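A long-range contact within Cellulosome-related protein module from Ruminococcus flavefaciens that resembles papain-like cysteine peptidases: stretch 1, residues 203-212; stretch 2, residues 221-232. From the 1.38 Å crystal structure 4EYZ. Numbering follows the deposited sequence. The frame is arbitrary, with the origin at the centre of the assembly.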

# COMPACT_ATOMS: atom_id res chain seq x y z
N SER A 203 -3.25 -0.07 18.86
CA SER A 203 -4.10 1.04 18.42
C SER A 203 -4.54 0.89 16.97
O SER A 203 -3.90 0.23 16.14
CB SER A 203 -3.39 2.38 18.60
OG SER A 203 -2.22 2.40 17.81
N ASP A 204 -5.68 1.50 16.67
CA ASP A 204 -6.34 1.41 15.37
C ASP A 204 -5.96 2.62 14.53
O ASP A 204 -6.63 3.64 14.55
CB ASP A 204 -7.85 1.37 15.61
CG ASP A 204 -8.65 1.08 14.36
OD1 ASP A 204 -8.03 0.92 13.29
OD2 ASP A 204 -9.91 1.04 14.44
N SER A 205 -4.88 2.49 13.77
CA SER A 205 -4.27 3.61 13.08
C SER A 205 -3.50 3.12 11.86
O SER A 205 -2.66 2.23 11.97
CB SER A 205 -3.29 4.27 14.05
OG SER A 205 -2.66 5.38 13.48
N TRP A 206 -3.78 3.72 10.71
CA TRP A 206 -3.02 3.44 9.51
C TRP A 206 -3.00 4.64 8.59
O TRP A 206 -3.72 5.61 8.79
CB TRP A 206 -3.52 2.17 8.80
CG TRP A 206 -4.81 2.25 8.03
CD1 TRP A 206 -5.78 3.21 8.09
CD2 TRP A 206 -5.24 1.30 7.06
NE1 TRP A 206 -6.79 2.91 7.20
CE2 TRP A 206 -6.48 1.74 6.55
CE3 TRP A 206 -4.69 0.12 6.57
CZ2 TRP A 206 -7.17 1.04 5.57
CZ3 TRP A 206 -5.37 -0.57 5.60
CH2 TRP A 206 -6.59 -0.11 5.11
N TRP A 207 -2.11 4.55 7.60
CA TRP A 207 -1.84 5.60 6.64
C TRP A 207 -2.33 5.09 5.29
O TRP A 207 -1.94 4.02 4.85
CB TRP A 207 -0.32 5.83 6.61
CG TRP A 207 0.18 7.02 5.87
CD1 TRP A 207 -0.51 8.17 5.56
CD2 TRP A 207 1.50 7.20 5.39
NE1 TRP A 207 0.32 9.04 4.90
CE2 TRP A 207 1.57 8.48 4.79
CE3 TRP A 207 2.65 6.41 5.40
CZ2 TRP A 207 2.73 8.96 4.20
CZ3 TRP A 207 3.79 6.88 4.81
CH2 TRP A 207 3.83 8.16 4.24
N GLN A 208 -3.20 5.86 4.66
CA GLN A 208 -3.92 5.39 3.49
C GLN A 208 -4.45 6.55 2.68
O GLN A 208 -4.43 7.71 3.14
CB GLN A 208 -5.08 4.46 3.90
CG GLN A 208 -6.11 5.14 4.78
CD GLN A 208 -7.20 5.85 3.99
OE1 GLN A 208 -7.95 5.22 3.25
NE2 GLN A 208 -7.32 7.15 4.19
N SER A 209 -4.89 6.24 1.47
CA SER A 209 -5.71 7.16 0.69
C SER A 209 -7.02 6.46 0.38
O SER A 209 -7.02 5.38 -0.23
CB SER A 209 -4.99 7.59 -0.58
OG SER A 209 -5.72 8.64 -1.21
N GLY A 210 -8.12 7.05 0.82
CA GLY A 210 -9.40 6.39 0.83
C GLY A 210 -10.23 6.83 2.02
O GLY A 210 -10.07 7.95 2.51
N PRO A 211 -11.14 5.97 2.48
CA PRO A 211 -12.05 6.34 3.58
C PRO A 211 -11.35 6.80 4.84
O PRO A 211 -10.48 6.10 5.34
CB PRO A 211 -12.80 5.04 3.88
CG PRO A 211 -12.59 4.15 2.75
CD PRO A 211 -11.35 4.58 2.03
N VAL A 212 -11.76 7.94 5.39
CA VAL A 212 -11.16 8.44 6.62
C VAL A 212 -12.17 8.52 7.76
O VAL A 212 -11.80 8.87 8.88
CB VAL A 212 -10.48 9.83 6.44
CG1 VAL A 212 -9.29 9.71 5.49
CG2 VAL A 212 -11.48 10.88 5.94
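Stretch 2, residues 221-232: VGTDVCPIYGAA

Stretch 2 runs antiparallel to stretch 1 in mostly extended conformation, so that P211 lies against V221, S209 against T223, W207 against V225 and S205 against P227, with CA atoms 4.1 to 4.5 Å apart. Between these close pairs fall the hydrogen-bonded ones, where each residue both gives and receives. W206 N donates to C226 O and C226 N to W206 O, each at 2.9 Å; Q208 N reaches D224 O at 3.2 Å, and D224 N returns to Q208 O at 3.0 Å. The ladder continues around the corners in both chains: G210 N lies 3.0 Å from G222 O, and G222 N 2.9 Å from G210 O, both hydrogen bonds. At G210 the backbone angles, 146/-153, call for glycine.

Beyond the ladder, stretch 2 turns beside the W206 side chain, and D204 takes up the next amide: I228 N donates to D204 OD1 at 2.8 Å, nearly in line. I228 CA lies over one face of the indole, 3.6 Å from the centroid of its five-membered ring, with I228 CG1 also 3.6 Å from W206 CG. The indole nitrogen is satisfied by water 1, which accepts from W206 NE1 at 2.9 Å and donates to P211 O at 2.7 Å and Y229 O at 2.8 Å, thereby tying the two stretches together.

The side chains of W207, S209, T223 and V225 share one face of the sheet. There S209 OG donates to T223 OG1 at 2.9 Å, W207 CD1 packs 4.0 Å from V225 CG2, and water 2 accepts from W207 NE1 at 2.9 Å. On the other face, C226 SG approaches V212 CG1 at 4.1 Å, while Q208 NE2 makes a weak hydrogen bond to G210 O, 3.3 Å away within its own stretch.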

# COMPACT_ATOMS: atom_id res chain seq x y z
N VAL A 221 -13.34 10.98 2.27
CA VAL A 221 -12.13 10.32 1.83
C VAL A 221 -10.98 11.30 1.80
O VAL A 221 -11.17 12.52 1.70
CB VAL A 221 -12.31 9.70 0.42
CG1 VAL A 221 -13.28 8.53 0.46
CG2 VAL A 221 -12.76 10.77 -0.58
N GLY A 222 -9.77 10.78 1.89
CA GLY A 222 -8.60 11.63 1.87
C GLY A 222 -7.35 10.82 2.05
O GLY A 222 -7.40 9.60 2.14
N THR A 223 -6.21 11.50 2.05
CA THR A 223 -4.92 10.86 2.21
C THR A 223 -4.39 11.29 3.57
O THR A 223 -3.99 12.44 3.74
CB THR A 223 -3.96 11.30 1.10
OG1 THR A 223 -4.57 11.09 -0.19
CG2 THR A 223 -2.63 10.54 1.19
N ASP A 224 -4.42 10.39 4.54
CA ASP A 224 -4.11 10.77 5.91
C ASP A 224 -3.98 9.52 6.76
O ASP A 224 -4.17 8.39 6.29
CB ASP A 224 -5.25 11.64 6.46
CG ASP A 224 -4.79 12.66 7.52
OD1 ASP A 224 -3.65 12.58 8.06
OD2 ASP A 224 -5.61 13.53 7.85
N VAL A 225 -3.60 9.76 8.00
CA VAL A 225 -3.63 8.76 9.06
C VAL A 225 -5.01 8.78 9.70
O VAL A 225 -5.53 9.84 10.04
CB VAL A 225 -2.52 9.03 10.08
CG1 VAL A 225 -2.63 8.09 11.27
CG2 VAL A 225 -1.17 8.90 9.42
N CYS A 226 -5.60 7.59 9.85
CA CYS A 226 -6.95 7.45 10.38
C CYS A 226 -7.13 6.02 10.88
O CYS A 226 -6.25 5.18 10.72
CB CYS A 226 -7.98 7.77 9.30
SG CYS A 226 -7.91 6.71 7.85
N PRO A 227 -8.28 5.71 11.48
CA PRO A 227 -8.51 4.31 11.83
C PRO A 227 -8.59 3.43 10.58
O PRO A 227 -8.78 3.93 9.46
CB PRO A 227 -9.85 4.33 12.56
CG PRO A 227 -9.97 5.73 13.08
CD PRO A 227 -9.33 6.59 12.04
N ILE A 228 -8.46 2.13 10.78
CA ILE A 228 -8.41 1.18 9.69
C ILE A 228 -9.84 0.93 9.21
O ILE A 228 -10.56 0.08 9.75
CB ILE A 228 -7.72 -0.12 10.12
CG1 ILE A 228 -6.28 0.18 10.59
CG2 ILE A 228 -7.71 -1.12 8.97
CD1 ILE A 228 -5.71 -0.86 11.51
N TYR A 229 -10.27 1.72 8.24
CA TYR A 229 -11.62 1.62 7.69
C TYR A 229 -11.55 1.05 6.28
O TYR A 229 -10.79 1.54 5.44
CB TYR A 229 -12.29 3.00 7.61
CG TYR A 229 -12.59 3.67 8.93
CD1 TYR A 229 -13.22 2.99 9.97
CD2 TYR A 229 -12.25 5.01 9.14
CE1 TYR A 229 -13.51 3.62 11.18
CE2 TYR A 229 -12.53 5.64 10.35
CZ TYR A 229 -13.17 4.94 11.36
OH TYR A 229 -13.46 5.55 12.57
N GLY A 230 -12.33 0.03 6.01
CA GLY A 230 -12.38 -0.52 4.67
C GLY A 230 -13.20 0.35 3.73
O GLY A 230 -14.05 1.14 4.16
N ALA A 231 -12.94 0.21 2.44
CA ALA A 231 -13.82 0.75 1.42
C ALA A 231 -15.11 -0.07 1.35
O ALA A 231 -16.14 0.44 0.95
CB ALA A 231 -13.12 0.75 0.07
N ALA A 232 -15.02 -1.34 1.71
CA ALA A 232 -16.17 -2.22 1.72
C ALA A 232 -16.91 -2.10 3.06
O ALA A 232 -16.32 -1.73 4.07
CB ALA A 232 -15.72 -3.66 1.50
O HOH W 1 -9.24 3.78 5.99
O HOH W 2 -0.79 11.67 4.54